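Local structure of tyrosine-protein kinase receptor torso (5AOQ) at residues 118-123 with 136-141; 216-221 with 239-244; 25-30 with 48-53; 80-85 with 100-105. The protein is a probable receptor tyrosine kinase whose extracellular part, described here, binds prothoracicotropic hormone, starting MAPK signalling and the onset of metamorphosis. All blocks are in the same frame, centred on the assembly; numbering follows the deposited sequence.

Interaction 1: residues 118-123 with 136-141; sequences YQIWST and EGPIVL
Ile120, Glu136 and Tyr118 bury the most surface where these two antiparallel strands pair. Ile120 gives its backbone N to Pro138 O, 3.2 Å away and nearly along the C=O axis. Its branched side chain lies against the Pro138 ring, CB to CD 3.9 Å, while CG1, beside the backbone N, reaches Val140 CG2 at 4.1 Å. Val64 of strand 63-68 packs on both Ile120 and Pro138, so apolar, beta-branched isoleucine suits the spot. Tyr118 contributes mainly backbone: its O accepts from Val140 N at 2.8 Å, whereas its ring leads away and its OH is hydrogen-bonded to Thr113 O. Glu136 lies beside Trp121, its CA 3.6 Å from the centroid of the six-membered ring and its extended chain running the same way as the indole, carboxylate and ring planes 10° apart. Glu136 OE2 accepts from Gln119 NE2 (3.2 Å) through its anti lone pair and also forms a salt bridge with Arg15. Gln119, extended with CG anti to the backbone N, takes Tyr16 N on OE1; Trp121 NE1 is hydrogen-bonded to Tyr16 O and more weakly to Gln119 OE1. A leucine here would lose both amide ends and would probably leave Glu136 and Trp121 less firmly placed. Between Gln119 and Trp121 the register slips by one, Gly137 and Pro138 facing Ile120: a beta bulge in the hairpin of strands 118-124 and 134-140, in the first FN3 domain.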
# COMPACT_ATOMS: atom_id res chain seq x y z
N TYR A 118 13.34 -4.25 -25.03
CA TYR A 118 13.62 -2.88 -24.62
C TYR A 118 15.07 -2.54 -24.93
O TYR A 118 15.89 -3.43 -25.14
CB TYR A 118 13.34 -2.67 -23.14
CG TYR A 118 11.88 -2.80 -22.75
CD1 TYR A 118 11.03 -1.71 -22.81
CD2 TYR A 118 11.37 -4.02 -22.33
CE1 TYR A 118 9.70 -1.83 -22.45
CE2 TYR A 118 10.04 -4.15 -21.97
CZ TYR A 118 9.21 -3.05 -22.04
OH TYR A 118 7.89 -3.17 -21.68
N GLN A 119 15.37 -1.24 -24.95
CA GLN A 119 16.76 -0.79 -25.02
C GLN A 119 17.05 0.15 -23.86
O GLN A 119 16.30 1.08 -23.59
CB GLN A 119 17.05 -0.10 -26.34
CG GLN A 119 18.52 0.22 -26.55
CD GLN A 119 18.81 0.86 -27.88
OE1 GLN A 119 17.94 1.47 -28.50
NE2 GLN A 119 20.05 0.73 -28.34
N ILE A 120 18.16 -0.10 -23.18
CA ILE A 120 18.56 0.71 -22.04
C ILE A 120 19.21 2.00 -22.53
O ILE A 120 20.02 1.98 -23.45
CB ILE A 120 19.55 -0.03 -21.12
CG1 ILE A 120 19.00 -1.42 -20.75
CG2 ILE A 120 19.83 0.79 -19.86
CD1 ILE A 120 20.00 -2.31 -20.03
N TRP A 121 18.83 3.12 -21.91
CA TRP A 121 19.48 4.40 -22.17
C TRP A 121 19.83 5.09 -20.86
O TRP A 121 18.99 5.17 -19.95
CB TRP A 121 18.58 5.29 -23.03
CG TRP A 121 18.44 4.82 -24.44
CD1 TRP A 121 17.56 3.88 -24.91
CD2 TRP A 121 19.19 5.26 -25.58
NE1 TRP A 121 17.73 3.71 -26.26
CE2 TRP A 121 18.72 4.55 -26.70
CE3 TRP A 121 20.22 6.19 -25.75
CZ2 TRP A 121 19.24 4.73 -27.97
CZ3 TRP A 121 20.74 6.38 -27.02
CH2 TRP A 121 20.25 5.65 -28.12
N SER A 122 21.06 5.58 -20.77
CA SER A 122 21.60 6.15 -19.54
C SER A 122 21.91 7.64 -19.66
O SER A 122 22.17 8.14 -20.75
CB SER A 122 22.86 5.39 -19.12
OG SER A 122 23.91 5.57 -20.05
N THR A 123 21.89 8.34 -18.53
CA THR A 123 22.22 9.76 -18.47
C THR A 123 22.84 10.15 -17.14
O THR A 123 22.54 9.54 -16.11
CB THR A 123 20.97 10.64 -18.71
OG1 THR A 123 20.46 10.40 -20.03
CG2 THR A 123 21.29 12.12 -18.57
N GLU A 136 23.60 5.37 -25.80
CA GLU A 136 22.99 4.12 -26.26
C GLU A 136 23.53 2.93 -25.48
O GLU A 136 24.75 2.74 -25.38
CB GLU A 136 23.24 3.95 -27.76
CG GLU A 136 22.38 2.89 -28.42
CD GLU A 136 22.50 2.92 -29.94
OE1 GLU A 136 23.41 3.60 -30.45
OE2 GLU A 136 21.67 2.27 -30.61
N GLY A 137 22.62 2.13 -24.94
CA GLY A 137 22.98 0.96 -24.15
C GLY A 137 22.70 -0.32 -24.90
O GLY A 137 22.53 -0.30 -26.12
N PRO A 138 22.66 -1.45 -24.18
CA PRO A 138 22.40 -2.75 -24.80
C PRO A 138 20.91 -3.05 -24.94
O PRO A 138 20.08 -2.28 -24.47
CB PRO A 138 23.07 -3.74 -23.85
CG PRO A 138 23.20 -3.02 -22.53
CD PRO A 138 22.81 -1.58 -22.72
N ILE A 139 20.59 -4.17 -25.59
CA ILE A 139 19.21 -4.56 -25.84
C ILE A 139 18.77 -5.64 -24.86
O ILE A 139 19.56 -6.48 -24.44
CB ILE A 139 19.03 -5.07 -27.29
CG1 ILE A 139 19.61 -4.06 -28.29
CG2 ILE A 139 17.56 -5.32 -27.60
CD1 ILE A 139 21.07 -4.30 -28.65
N VAL A 140 17.49 -5.60 -24.50
CA VAL A 140 16.89 -6.58 -23.59
C VAL A 140 15.90 -7.45 -24.36
O VAL A 140 15.33 -7.01 -25.36
CB VAL A 140 16.17 -5.87 -22.42
CG1 VAL A 140 15.48 -6.88 -21.51
CG2 VAL A 140 17.16 -5.03 -21.62
N LEU A 141 15.71 -8.68 -23.90
CA LEU A 141 14.82 -9.63 -24.56
C LEU A 141 13.91 -10.33 -23.55
O LEU A 141 13.03 -11.10 -23.92
CB LEU A 141 15.62 -10.67 -25.35
CG LEU A 141 16.69 -10.11 -26.29
CD1 LEU A 141 18.02 -9.93 -25.57
CD2 LEU A 141 16.85 -11.02 -27.50

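Interaction 2: residues 216-221 with 239-244; sequences ENLVLN and YKTPSC
This is a polar junction between two stretches of chain leaving the strands of the second FN3 domain: the loop beyond strand 212-218 meets the end of strand 233-240 and its continuation, the two running 83° apart. Thr241 and Asn221 carry it. Thr241 OG1, held between the backbone N and the carbonyl carbon (chi1 58°), donates to Val219 O at 2.6 Å in the carbonyl plane, and OG1 is also hydrogen-bonded to Asp222 N. Buried, this small hydroxyl residue can thus tie down two backbone groups. Asn221 follows with positive phi (58°), a conformation asparagine tolerates better than most residues; CG lies beside its backbone N, and OD1 accepts from Ser243 OG at 2.5 Å. Its backbone is gripped only loosely: the N makes weak bonds to Thr241 O and Pro242 O, and Lys240, extended until it bends at its last torsion, sends NZ to Asn221 O in another weak bond of 3.2 Å. Leu220 supplies the apolar part, CD1 resting 4.0 Å from Cys244 CB. Cys244 is disulfide-bonded to Cys250 in helix 248-252, and Leu220 also packs on Leu247 just before that helix. Val219 packs on Tyr102 of the prothoracicotropic hormone chain. Leu218 packs on Ile173 and Tyr163 of the three-stranded sheet and on Cys224 of the four-stranded sheet ending in strand 233-240, so the junction lies where the two sheets meet.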
# COMPACT_ATOMS: atom_id res chain seq x y z
N GLU A 216 18.68 -11.72 11.99
CA GLU A 216 18.77 -11.30 13.38
C GLU A 216 17.47 -11.53 14.12
O GLU A 216 16.45 -11.88 13.53
CB GLU A 216 19.16 -9.82 13.45
CG GLU A 216 20.44 -9.48 12.70
CD GLU A 216 20.77 -8.00 12.76
OE1 GLU A 216 20.08 -7.26 13.49
OE2 GLU A 216 21.73 -7.58 12.08
N ASN A 217 17.52 -11.33 15.44
CA ASN A 217 16.35 -11.46 16.30
C ASN A 217 15.78 -12.88 16.31
O ASN A 217 14.59 -13.08 16.59
CB ASN A 217 15.27 -10.47 15.88
CG ASN A 217 15.82 -9.09 15.59
OD1 ASN A 217 16.83 -8.69 16.17
ND2 ASN A 217 15.17 -8.36 14.69
N LEU A 218 16.62 -13.86 16.01
CA LEU A 218 16.22 -15.27 16.10
C LEU A 218 16.19 -15.71 17.56
O LEU A 218 16.73 -15.04 18.43
CB LEU A 218 17.18 -16.15 15.30
CG LEU A 218 17.15 -15.99 13.78
CD1 LEU A 218 18.26 -16.82 13.15
CD2 LEU A 218 15.80 -16.39 13.21
N VAL A 219 15.55 -16.85 17.81
CA VAL A 219 15.46 -17.41 19.15
C VAL A 219 15.76 -18.91 19.14
O VAL A 219 15.82 -19.53 18.07
CB VAL A 219 14.07 -17.17 19.77
CG1 VAL A 219 13.80 -15.68 19.89
CG2 VAL A 219 12.99 -17.85 18.94
N LEU A 220 15.95 -19.48 20.32
CA LEU A 220 16.30 -20.88 20.46
C LEU A 220 15.13 -21.81 20.16
O LEU A 220 13.98 -21.51 20.48
CB LEU A 220 16.83 -21.16 21.87
CG LEU A 220 18.11 -20.44 22.27
CD1 LEU A 220 18.40 -20.65 23.75
CD2 LEU A 220 19.28 -20.91 21.42
N ASN A 221 15.44 -22.95 19.54
CA ASN A 221 14.46 -24.00 19.28
C ASN A 221 13.26 -23.52 18.47
O ASN A 221 12.12 -23.92 18.73
CB ASN A 221 13.99 -24.59 20.61
CG ASN A 221 15.13 -25.13 21.44
OD1 ASN A 221 15.95 -25.91 20.95
ND2 ASN A 221 15.20 -24.71 22.70
N TYR A 239 14.40 -24.96 8.18
CA TYR A 239 15.52 -25.14 9.10
C TYR A 239 15.11 -24.73 10.52
O TYR A 239 14.31 -23.83 10.70
CB TYR A 239 16.73 -24.34 8.64
CG TYR A 239 16.56 -22.84 8.76
CD1 TYR A 239 15.97 -22.11 7.73
CD2 TYR A 239 16.98 -22.15 9.88
CE1 TYR A 239 15.80 -20.75 7.83
CE2 TYR A 239 16.82 -20.79 9.99
CZ TYR A 239 16.23 -20.09 8.96
OH TYR A 239 16.07 -18.73 9.06
N LYS A 240 15.69 -25.40 11.51
CA LYS A 240 15.37 -25.14 12.91
C LYS A 240 16.58 -24.53 13.62
O LYS A 240 17.70 -25.00 13.45
CB LYS A 240 14.94 -26.44 13.60
CG LYS A 240 14.39 -26.25 15.01
CD LYS A 240 13.99 -27.58 15.62
CE LYS A 240 13.38 -27.41 17.00
NZ LYS A 240 12.12 -26.63 16.97
N THR A 241 16.34 -23.49 14.41
CA THR A 241 17.41 -22.86 15.17
C THR A 241 17.87 -23.77 16.30
O THR A 241 17.05 -24.43 16.94
CB THR A 241 16.96 -21.50 15.75
OG1 THR A 241 15.82 -21.69 16.59
CG2 THR A 241 16.62 -20.52 14.64
N PRO A 242 19.19 -23.82 16.54
CA PRO A 242 19.74 -24.79 17.49
C PRO A 242 19.28 -24.57 18.93
O PRO A 242 18.77 -23.50 19.27
CB PRO A 242 21.26 -24.57 17.38
CG PRO A 242 21.40 -23.16 16.93
CD PRO A 242 20.23 -22.91 16.03
N SER A 243 19.47 -25.58 19.77
CA SER A 243 19.15 -25.49 21.18
C SER A 243 20.30 -24.83 21.94
O SER A 243 21.31 -24.47 21.34
CB SER A 243 18.87 -26.88 21.76
OG SER A 243 17.86 -27.55 21.02
N CYS A 244 20.13 -24.66 23.24
CA CYS A 244 21.13 -23.99 24.06
C CYS A 244 22.36 -24.87 24.26
O CYS A 244 23.49 -24.37 24.28
CB CYS A 244 20.54 -23.60 25.41
SG CYS A 244 21.62 -22.59 26.46

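Interaction 3: residues 25-30 with 48-53; sequences YLEQDV and TNFEET
An acceptor facing an acceptor is the odd feature here: Thr48 O stands above the flat carboxylate of Glu27, 3.2 Å from CD and about equally far from OE1 and OE2. The pair is no hydrogen bond, and the positive start of helix 27-38, together with Lys24 of the second subunit packed on Glu27, would probably favour the charged carboxylate. What holds the contact is apolar. Glu27 CG, beside the backbone N, meets the edge of the Phe50 ring in its plane, 3.5 Å from CD2, and the chain runs past the ring in the opposite direction with carboxylate and ring planes 14° apart. Val30 comes tip to tip with the same ring, CG2 to CZ 4.0 Å, also in the ring plane. Leu26 CB touches CZ at 4.0 Å. A rigid, flat phenylalanine therefore serves Glu27 and Val30 in the first turn of the helix and Leu26 just before it, and Leu84 of strand 83-88 and Leu131 also pack on it. The other branch of Val30, CG1, meets Thr48 CG2 at 4.0 Å, while Thr48 OG1 is hydrogen-bonded to Gly129 O. Beyond the ring, Asn49 OD1 accepts from Glu51 N at 2.9 Å in an Asx turn, and Thr53 OG1 donates to Asn49 O, folding the loop back on itself. Neighbouring Tyr25 packs on Leu43 of the second subunit. A helix seated on such a loop is foreign to the canonical all-beta FN3 sandwich, in keeping with the unusual character of the first FN3 domain of torso.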
# COMPACT_ATOMS: atom_id res chain seq x y z
N TYR A 25 7.41 13.17 -19.00
CA TYR A 25 6.56 12.97 -17.83
C TYR A 25 7.30 12.36 -16.63
O TYR A 25 6.71 12.19 -15.56
CB TYR A 25 5.37 12.08 -18.21
CG TYR A 25 4.46 12.73 -19.22
CD1 TYR A 25 3.58 13.73 -18.84
CD2 TYR A 25 4.49 12.34 -20.56
CE1 TYR A 25 2.75 14.34 -19.76
CE2 TYR A 25 3.66 12.94 -21.48
CZ TYR A 25 2.79 13.94 -21.08
OH TYR A 25 1.97 14.54 -22.00
N LEU A 26 8.58 12.05 -16.80
CA LEU A 26 9.39 11.54 -15.70
C LEU A 26 10.01 12.68 -14.89
O LEU A 26 10.69 12.45 -13.89
CB LEU A 26 10.49 10.62 -16.24
CG LEU A 26 10.03 9.47 -17.13
CD1 LEU A 26 11.21 8.60 -17.54
CD2 LEU A 26 8.96 8.63 -16.44
N GLU A 27 9.75 13.91 -15.32
CA GLU A 27 10.35 15.08 -14.69
C GLU A 27 9.93 15.21 -13.23
O GLU A 27 10.74 15.61 -12.39
CB GLU A 27 9.98 16.35 -15.46
CG GLU A 27 10.59 16.42 -16.85
CD GLU A 27 10.22 17.69 -17.59
OE1 GLU A 27 9.60 18.58 -16.98
OE2 GLU A 27 10.54 17.80 -18.80
N GLN A 28 8.69 14.86 -12.92
CA GLN A 28 8.22 14.90 -11.54
C GLN A 28 9.06 13.94 -10.69
O GLN A 28 9.58 14.32 -9.65
CB GLN A 28 6.74 14.52 -11.45
CG GLN A 28 6.18 14.53 -10.03
CD GLN A 28 4.75 14.04 -9.94
OE1 GLN A 28 4.01 14.08 -10.92
NE2 GLN A 28 4.35 13.58 -8.76
N ASP A 29 9.18 12.71 -11.16
CA ASP A 29 9.96 11.69 -10.47
C ASP A 29 11.40 12.15 -10.26
O ASP A 29 11.90 12.16 -9.12
CB ASP A 29 9.95 10.38 -11.27
CG ASP A 29 8.55 9.81 -11.43
OD1 ASP A 29 7.81 9.74 -10.43
OD2 ASP A 29 8.20 9.43 -12.57
N VAL A 30 12.05 12.55 -11.34
CA VAL A 30 13.45 12.98 -11.29
C VAL A 30 13.61 14.19 -10.38
O VAL A 30 14.58 14.28 -9.63
CB VAL A 30 14.00 13.31 -12.69
CG1 VAL A 30 15.42 13.86 -12.60
CG2 VAL A 30 13.97 12.07 -13.58
N THR A 48 15.09 20.14 -14.99
CA THR A 48 15.16 18.90 -15.74
C THR A 48 14.20 18.97 -16.93
O THR A 48 12.99 19.10 -16.76
CB THR A 48 14.80 17.68 -14.87
OG1 THR A 48 15.60 17.68 -13.68
CG2 THR A 48 15.03 16.38 -15.64
N ASN A 49 14.77 18.87 -18.13
CA ASN A 49 14.02 18.96 -19.37
C ASN A 49 14.41 17.82 -20.31
O ASN A 49 15.54 17.76 -20.79
CB ASN A 49 14.27 20.31 -20.04
CG ASN A 49 13.24 20.64 -21.11
OD1 ASN A 49 12.74 19.76 -21.81
ND2 ASN A 49 12.91 21.92 -21.23
N PHE A 50 13.48 16.91 -20.56
CA PHE A 50 13.74 15.77 -21.43
C PHE A 50 13.62 16.12 -22.91
O PHE A 50 14.14 15.40 -23.76
CB PHE A 50 12.78 14.62 -21.10
CG PHE A 50 13.13 13.87 -19.86
CD1 PHE A 50 13.99 12.79 -19.91
CD2 PHE A 50 12.60 14.24 -18.63
CE1 PHE A 50 14.32 12.09 -18.77
CE2 PHE A 50 12.92 13.54 -17.48
CZ PHE A 50 13.78 12.46 -17.55
N GLU A 51 12.95 17.22 -23.20
CA GLU A 51 12.70 17.63 -24.58
C GLU A 51 13.85 18.47 -25.12
O GLU A 51 13.95 18.69 -26.33
CB GLU A 51 11.38 18.38 -24.67
CG GLU A 51 10.16 17.47 -24.50
CD GLU A 51 8.85 18.22 -24.51
OE1 GLU A 51 8.71 19.19 -23.74
OE2 GLU A 51 7.94 17.83 -25.28
N GLU A 52 14.72 18.94 -24.23
CA GLU A 52 15.89 19.72 -24.62
C GLU A 52 17.16 18.88 -24.63
O GLU A 52 18.25 19.38 -24.92
CB GLU A 52 16.08 20.92 -23.68
CG GLU A 52 15.02 21.99 -23.82
CD GLU A 52 15.32 23.21 -22.95
OE1 GLU A 52 16.09 23.07 -21.98
OE2 GLU A 52 14.77 24.29 -23.24
N THR A 53 17.03 17.59 -24.32
CA THR A 53 18.17 16.69 -24.25
C THR A 53 18.41 16.00 -25.59
O THR A 53 17.46 15.68 -26.30
CB THR A 53 17.98 15.63 -23.16
OG1 THR A 53 17.53 16.25 -21.95
CG2 THR A 53 19.27 14.87 -22.89

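Interaction 4: residues 80-85 with 100-105; sequences EHWQLF and LIEPNN
The indole of Trp82 has two CH groups on one face: Pro103 CD stands 3.5 Å from the centroid of the five-membered ring, almost along its normal, and Glu102 CA lies 3.8 Å from that of the six-membered ring. At the edge, near the ring plane, is Leu100 O, and Leu100 CB touches CZ3. These CH-pi contacts clamp the open end of the beta hairpin of strands 83-88 and 98-101 in the first FN3 domain. Pro103 suits its place because CD, bonded to the ring nitrogen, has polarised C-H groups, and because the strand has already ended and needs no N-H from it. Trp82 also meets Tyr37 of helix 27-38 edge to face and packs on Leu34, so the indole joins hairpin and helix. An alanine here would remove the ring under Glu102 and Pro103 and would probably loosen the segment beyond Ile101 as well as the seat of the helix. Farther along, the side chains alternate. Phe85 and Ile101 meet on the face they share with Gln83, CE1 to CD1 3.5 Å, the methyl lying obliquely to the ring. On the other face, Leu84 and Leu100 cross, and helix 27-38 reaches Leu100 through Ser33. The backbone closes the pair: Gln83 N donates to Ile101 O at 2.9 Å, and Ile101 N returns the bond to Gln83 O at 2.7 Å, both in the plane of the accepting carbonyl.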
# COMPACT_ATOMS: atom_id res chain seq x y z
N GLU A 80 30.34 10.56 -9.85
CA GLU A 80 30.14 11.59 -8.85
C GLU A 80 28.74 12.19 -8.93
O GLU A 80 28.21 12.72 -7.95
CB GLU A 80 31.19 12.69 -9.01
CG GLU A 80 31.17 13.37 -10.38
CD GLU A 80 32.26 14.41 -10.53
OE1 GLU A 80 33.06 14.58 -9.58
OE2 GLU A 80 32.33 15.05 -11.60
N HIS A 81 28.13 12.09 -10.12
CA HIS A 81 26.80 12.65 -10.35
C HIS A 81 25.73 11.58 -10.26
O HIS A 81 26.02 10.38 -10.26
CB HIS A 81 26.74 13.31 -11.73
CG HIS A 81 27.92 14.16 -12.06
ND1 HIS A 81 28.13 15.39 -11.48
CD2 HIS A 81 28.95 13.97 -12.92
CE1 HIS A 81 29.24 15.92 -11.97
NE2 HIS A 81 29.76 15.07 -12.84
N TRP A 82 24.48 12.01 -10.16
CA TRP A 82 23.34 11.11 -10.25
C TRP A 82 23.31 10.47 -11.63
O TRP A 82 23.85 11.04 -12.58
CB TRP A 82 22.03 11.85 -9.99
CG TRP A 82 21.62 11.90 -8.56
CD1 TRP A 82 22.03 12.81 -7.63
CD2 TRP A 82 20.72 11.02 -7.89
NE1 TRP A 82 21.43 12.54 -6.42
CE2 TRP A 82 20.63 11.45 -6.55
CE3 TRP A 82 19.98 9.90 -8.29
CZ2 TRP A 82 19.83 10.80 -5.62
CZ3 TRP A 82 19.19 9.26 -7.36
CH2 TRP A 82 19.12 9.71 -6.04
N GLN A 83 22.70 9.30 -11.74
CA GLN A 83 22.52 8.67 -13.04
C GLN A 83 21.08 8.24 -13.28
O GLN A 83 20.47 7.60 -12.42
CB GLN A 83 23.46 7.46 -13.18
CG GLN A 83 24.93 7.80 -13.03
CD GLN A 83 25.83 6.61 -13.31
OE1 GLN A 83 26.69 6.26 -12.49
NE2 GLN A 83 25.65 5.99 -14.46
N LEU A 84 20.55 8.59 -14.44
CA LEU A 84 19.20 8.21 -14.85
C LEU A 84 19.25 7.15 -15.94
O LEU A 84 20.05 7.24 -16.87
CB LEU A 84 18.42 9.43 -15.34
CG LEU A 84 17.05 9.16 -15.97
CD1 LEU A 84 16.10 8.50 -14.99
CD2 LEU A 84 16.46 10.45 -16.51
N PHE A 85 18.40 6.14 -15.80
CA PHE A 85 18.32 5.04 -16.75
C PHE A 85 16.88 4.79 -17.17
O PHE A 85 15.97 4.85 -16.35
CB PHE A 85 18.91 3.77 -16.14
CG PHE A 85 20.34 3.93 -15.73
CD1 PHE A 85 20.66 4.53 -14.52
CD2 PHE A 85 21.36 3.50 -16.55
CE1 PHE A 85 21.96 4.69 -14.14
CE2 PHE A 85 22.67 3.66 -16.17
CZ PHE A 85 22.97 4.26 -14.97
N LEU A 100 16.79 5.63 -11.13
CA LEU A 100 17.79 6.65 -10.81
C LEU A 100 18.86 6.12 -9.86
O LEU A 100 18.59 5.89 -8.68
CB LEU A 100 17.10 7.86 -10.18
CG LEU A 100 16.41 8.80 -11.16
CD1 LEU A 100 15.48 9.72 -10.42
CD2 LEU A 100 17.45 9.61 -11.93
N ILE A 101 20.06 5.93 -10.38
CA ILE A 101 21.18 5.48 -9.56
C ILE A 101 21.82 6.66 -8.84
O ILE A 101 22.28 7.62 -9.46
CB ILE A 101 22.24 4.73 -10.39
CG1 ILE A 101 21.67 3.38 -10.85
CG2 ILE A 101 23.53 4.53 -9.58
CD1 ILE A 101 22.65 2.48 -11.57
N GLU A 102 21.81 6.58 -7.51
CA GLU A 102 22.46 7.55 -6.64
C GLU A 102 23.97 7.55 -6.89
O GLU A 102 24.54 6.50 -7.18
CB GLU A 102 22.16 7.21 -5.18
CG GLU A 102 22.66 8.22 -4.15
CD GLU A 102 22.36 7.80 -2.73
OE1 GLU A 102 21.61 6.82 -2.54
OE2 GLU A 102 22.87 8.46 -1.79
N PRO A 103 24.63 8.72 -6.78
CA PRO A 103 26.08 8.79 -7.01
C PRO A 103 26.88 7.80 -6.17
O PRO A 103 26.40 7.34 -5.13
CB PRO A 103 26.43 10.23 -6.63
CG PRO A 103 25.23 10.77 -5.91
CD PRO A 103 24.07 10.06 -6.50
N ASN A 104 28.08 7.46 -6.65
CA ASN A 104 28.98 6.51 -6.00
C ASN A 104 28.48 5.06 -6.04
O ASN A 104 29.27 4.14 -6.21
CB ASN A 104 29.25 6.92 -4.54
CG ASN A 104 29.85 8.31 -4.44
OD1 ASN A 104 31.07 8.47 -4.46
ND2 ASN A 104 29.00 9.32 -4.33
N ASN A 105 27.17 4.86 -5.87
CA ASN A 105 26.58 3.54 -6.04
C ASN A 105 26.68 3.14 -7.51
O ASN A 105 26.71 4.01 -8.38
CB ASN A 105 25.13 3.52 -5.56
CG ASN A 105 24.66 2.12 -5.19
OD1 ASN A 105 25.10 1.13 -5.77
ND2 ASN A 105 23.77 2.04 -4.21

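Overall arrangement
Along the chain the contacts close one after another: interaction 3, then 4, 1 and 2. The first three form one connected packing unit in the first FN3 domain, with centres 16 to 18 Å apart. Interactions 4 and 1 share one antiparallel sheet, in which strands 83-88 and 118-124 are neighbours: Thr123 N comes 2.7 Å from Leu84 O, a probable hydrogen bond. Interaction 3 packs its helix and loop on that sheet, with Phe50 and Val30 against Leu84 and Leu100. Interaction 2 is a separate local contact in the second FN3 domain, which is involved in hormone binding, with centres 40 to 50 Å from the others. The Cys66-Cys188 disulfide joins the two domains.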